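Local coordinates for protein predicted phosphatase, HAD family (Clostridium acetobutylicum, PDB 3MC1) that is a predicted phosphatase of the haloacid dehalogenase superfamily, probably hydrolysing phosphate esters with the help of a metal ion, at residues K144-M152 with Y170-L180. Sequence-based numbering, arbitrary orientation.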
loop_
_atom_site.group_PDB
_atom_site.type_symbol
_atom_site.label_atom_id
_atom_site.label_comp_id
_atom_site.label_asym_id
_atom_site.label_seq_id
_atom_site.Cartn_x
_atom_site.Cartn_y
_atom_site.Cartn_z
ATOM N N LYS A 144 3.809 -5.541 6.113
ATOM C CA LYS A 144 2.881 -4.518 6.572
ATOM C C LYS A 144 2.962 -4.316 8.086
ATOM O O LYS A 144 2.997 -3.184 8.571
ATOM C CB LYS A 144 1.456 -4.898 6.143
ATOM C CG LYS A 144 0.423 -3.792 6.290
ATOM C CD LYS A 144 0.818 -2.501 5.568
ATOM C CE LYS A 144 1.172 -2.730 4.096
ATOM N NZ LYS A 144 0.116 -3.458 3.329
ATOM N N GLU A 145 2.996 -5.417 8.827
ATOM C CA GLU A 145 3.092 -5.351 10.282
ATOM C C GLU A 145 4.339 -4.592 10.719
ATOM O O GLU A 145 4.279 -3.728 11.587
ATOM C CB GLU A 145 3.161 -6.754 10.883
ATOM C CG GLU A 145 3.604 -6.755 12.339
ATOM C CD GLU A 145 3.900 -8.145 12.866
ATOM O OE1 GLU A 145 4.731 -8.845 12.253
ATOM O OE2 GLU A 145 3.304 -8.533 13.893
ATOM N N ASP A 146 5.472 -4.916 10.110
ATOM C CA ASP A 146 6.729 -4.278 10.490
ATOM C C ASP A 146 6.835 -2.804 10.116
ATOM O O ASP A 146 7.440 -2.024 10.848
ATOM C CB ASP A 146 7.921 -5.048 9.901
ATOM C CG ASP A 146 8.005 -6.496 10.402
ATOM O OD1 ASP A 146 7.351 -6.829 11.418
ATOM O OD2 ASP A 146 8.746 -7.300 9.781
ATOM N N VAL A 147 6.256 -2.406 8.987
ATOM C CA VAL A 147 6.334 -1.008 8.585
ATOM C C VAL A 147 5.393 -0.151 9.432
ATOM O O VAL A 147 5.728 0.976 9.808
ATOM C CB VAL A 147 6.011 -0.841 7.078
ATOM C CG1 VAL A 147 5.948 0.631 6.705
ATOM C CG2 VAL A 147 7.090 -1.532 6.253
ATOM N N ILE A 148 4.216 -0.687 9.740
ATOM C CA ILE A 148 3.274 0.052 10.569
ATOM C C ILE A 148 3.904 0.242 11.961
ATOM O O ILE A 148 3.864 1.332 12.528
ATOM C CB ILE A 148 1.928 -0.705 10.697
ATOM C CG1 ILE A 148 1.163 -0.630 9.366
ATOM C CG2 ILE A 148 1.102 -0.108 11.835
ATOM C CD1 ILE A 148 -0.097 -1.518 9.289
ATOM N N ARG A 149 4.499 -0.825 12.492
ATOM C CA ARG A 149 5.124 -0.777 13.813
ATOM C C ARG A 149 6.252 0.249 13.861
ATOM O O ARG A 149 6.392 0.971 14.844
ATOM C CB ARG A 149 5.669 -2.160 14.199
ATOM C CG ARG A 149 6.077 -2.271 15.666
ATOM C CD ARG A 149 6.520 -3.682 16.034
ATOM N NE ARG A 149 5.536 -4.700 15.672
ATOM C CZ ARG A 149 4.323 -4.801 16.206
ATOM N NH1 ARG A 149 3.934 -3.940 17.136
ATOM N NH2 ARG A 149 3.502 -5.772 15.818
ATOM N N TYR A 150 7.058 0.306 12.804
ATOM C CA TYR A 150 8.167 1.251 12.744
ATOM C C TYR A 150 7.641 2.671 12.584
ATOM O O TYR A 150 8.180 3.602 13.166
ATOM C CB TYR A 150 9.109 0.914 11.579
ATOM C CG TYR A 150 10.365 1.767 11.538
ATOM C CD1 TYR A 150 11.303 1.725 12.573
ATOM C CD2 TYR A 150 10.607 2.628 10.475
ATOM C CE1 TYR A 150 12.453 2.529 12.544
ATOM C CE2 TYR A 150 11.743 3.434 10.437
ATOM C CZ TYR A 150 12.663 3.384 11.470
ATOM O OH TYR A 150 13.782 4.194 11.415
ATOM N N ALA A 151 6.588 2.838 11.792
ATOM C CA ALA A 151 6.008 4.160 11.589
ATOM C C ALA A 151 5.469 4.680 12.925
ATOM O O ALA A 151 5.692 5.838 13.293
ATOM C CB ALA A 151 4.882 4.088 10.561
HETATM N N MSE A 152 4.759 3.817 13.646
HETATM C CA MSE A 152 4.206 4.195 14.935
HETATM C C MSE A 152 5.342 4.515 15.910
HETATM O O MSE A 152 5.302 5.530 16.606
HETATM C CB MSE A 152 3.316 3.070 15.461
HETATM C CG MSE A 152 2.062 2.875 14.610
HETATM SE SE MSE A 152 0.914 1.456 15.239
HETATM C CE MSE A 152 0.155 2.358 16.783
ATOM N N TYR A 170 -3.665 -8.062 3.782
ATOM C CA TYR A 170 -2.362 -7.804 4.384
ATOM C C TYR A 170 -2.407 -6.552 5.253
ATOM O O TYR A 170 -1.732 -6.466 6.289
ATOM C CB TYR A 170 -1.316 -7.640 3.286
ATOM C CG TYR A 170 -1.264 -8.828 2.356
ATOM C CD1 TYR A 170 -0.785 -10.060 2.800
ATOM C CD2 TYR A 170 -1.738 -8.738 1.045
ATOM C CE1 TYR A 170 -0.777 -11.177 1.966
ATOM C CE2 TYR A 170 -1.738 -9.852 0.198
ATOM C CZ TYR A 170 -1.257 -11.069 0.667
ATOM O OH TYR A 170 -1.257 -12.177 -0.152
ATOM N N ASP A 171 -3.203 -5.577 4.823
ATOM C CA ASP A 171 -3.346 -4.345 5.575
ATOM C C ASP A 171 -4.108 -4.602 6.867
ATOM O O ASP A 171 -3.753 -4.072 7.920
ATOM C CB ASP A 171 -4.065 -3.308 4.723
ATOM C CG ASP A 171 -3.238 -2.892 3.527
ATOM O OD1 ASP A 171 -2.127 -2.382 3.756
ATOM O OD2 ASP A 171 -3.685 -3.080 2.377
ATOM N N VAL A 172 -5.148 -5.426 6.787
ATOM C CA VAL A 172 -5.950 -5.758 7.960
ATOM C C VAL A 172 -5.095 -6.526 8.964
ATOM O O VAL A 172 -5.082 -6.205 10.151
ATOM C CB VAL A 172 -7.185 -6.619 7.576
ATOM C CG1 VAL A 172 -8.024 -6.906 8.812
ATOM C CG2 VAL A 172 -8.026 -5.893 6.531
ATOM N N ILE A 173 -4.377 -7.533 8.476
ATOM C CA ILE A 173 -3.511 -8.343 9.321
ATOM C C ILE A 173 -2.426 -7.471 9.964
ATOM O O ILE A 173 -2.144 -7.596 11.159
ATOM C CB ILE A 173 -2.861 -9.487 8.490
ATOM C CG1 ILE A 173 -3.960 -10.383 7.911
ATOM C CG2 ILE A 173 -1.906 -10.300 9.353
ATOM C CD1 ILE A 173 -3.498 -11.347 6.838
ATOM N N GLY A 174 -1.824 -6.588 9.170
ATOM C CA GLY A 174 -0.786 -5.705 9.683
ATOM C C GLY A 174 -1.324 -4.764 10.748
ATOM O O GLY A 174 -0.633 -4.449 11.721
ATOM N N ALA A 175 -2.562 -4.318 10.565
ATOM C CA ALA A 175 -3.205 -3.415 11.520
ATOM C C ALA A 175 -3.508 -4.168 12.808
ATOM O O ALA A 175 -3.197 -3.706 13.906
ATOM C CB ALA A 175 -4.493 -2.856 10.927
ATOM N N LEU A 176 -4.118 -5.336 12.667
ATOM C CA LEU A 176 -4.452 -6.155 13.826
ATOM C C LEU A 176 -3.209 -6.419 14.667
ATOM O O LEU A 176 -3.238 -6.276 15.889
ATOM C CB LEU A 176 -5.072 -7.482 13.373
ATOM C CG LEU A 176 -6.432 -7.372 12.661
ATOM C CD1 LEU A 176 -6.835 -8.720 12.057
ATOM C CD2 LEU A 176 -7.488 -6.890 13.656
ATOM N N LYS A 177 -2.118 -6.791 14.006
ATOM C CA LYS A 177 -0.861 -7.085 14.692
ATOM C C LYS A 177 -0.256 -5.905 15.444
ATOM O O LYS A 177 0.655 -6.080 16.256
ATOM C CB LYS A 177 0.162 -7.643 13.699
ATOM C CG LYS A 177 -0.246 -8.996 13.153
ATOM C CD LYS A 177 0.890 -9.674 12.416
ATOM C CE LYS A 177 0.547 -11.126 12.125
ATOM N NZ LYS A 177 1.669 -11.825 11.441
ATOM N N ASN A 178 -0.762 -4.708 15.167
ATOM C CA ASN A 178 -0.296 -3.494 15.825
ATOM C C ASN A 178 -1.425 -2.922 16.681
ATOM O O ASN A 178 -1.369 -1.778 17.131
ATOM C CB ASN A 178 0.146 -2.467 14.779
ATOM C CG ASN A 178 1.559 -2.703 14.296
ATOM O OD1 ASN A 178 2.526 -2.399 15.003
ATOM N ND2 ASN A 178 1.695 -3.257 13.092
ATOM N N ASN A 179 -2.457 -3.730 16.891
ATOM C CA ASN A 179 -3.603 -3.318 17.689
ATOM C C ASN A 179 -4.304 -2.076 17.181
ATOM O O ASN A 179 -4.770 -1.241 17.962
ATOM C CB ASN A 179 -3.182 -3.120 19.141
ATOM C CG ASN A 179 -2.790 -4.419 19.794
ATOM O OD1 ASN A 179 -3.541 -5.397 19.743
ATOM N ND2 ASN A 179 -1.614 -4.447 20.407
ATOM N N LEU A 180 -4.398 -1.967 15.863
ATOM C CA LEU A 180 -5.054 -0.827 15.254
ATOM C C LEU A 180 -6.314 -1.234 14.523
ATOM O O LEU A 180 -6.367 -2.289 13.886
ATOM C CB LEU A 180 -4.143 -0.154 14.227
ATOM C CG LEU A 180 -2.858 0.546 14.640
ATOM C CD1 LEU A 180 -2.198 1.099 13.376
ATOM C CD2 LEU A 180 -3.168 1.665 15.624
#
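At the active-site end of the Rossmann-like HAD core, the salt bridge between K144 and D171 ties together two helices that precede and follow strand 162-166 and both pack on its M164. K144 bends at chi2, chi3 and chi4, which curls NZ back to D171 OD1 (2.5 Å), met from 50° above the carboxylate plane; D171 OD2 accepts the backbone N of R168. D10, which with D12 and D167 holds the sodium ion, forms a long, weak ion pair with K144 NZ through OD1, consistent with K144 being the conserved lysine of HAD motif III. The helix axes come within 8.0 Å; the backbones are nearest at E145 and G174 (CA to CA 3.9 Å), where G174 has no side chain to meet K144 CG. Beyond it, N178 bridges both helices: ND2 donates to E145 O (3.0 Å), in the carbonyl plane on a lone pair, and to G174 O (3.0 Å), so both ND2 hydrogens are probably used and the rotation of the amide is fixed. R149 NH2 grips K177 O (2.9 Å) close to the guanidinium plane, while N178 OD1 sits over one guanidinium face. A Schellman motif with N179 at C-prime closes the helix and leads to L180, whose CD2 meets CE of selenomethionine M152 (3.6 Å) tip to tip.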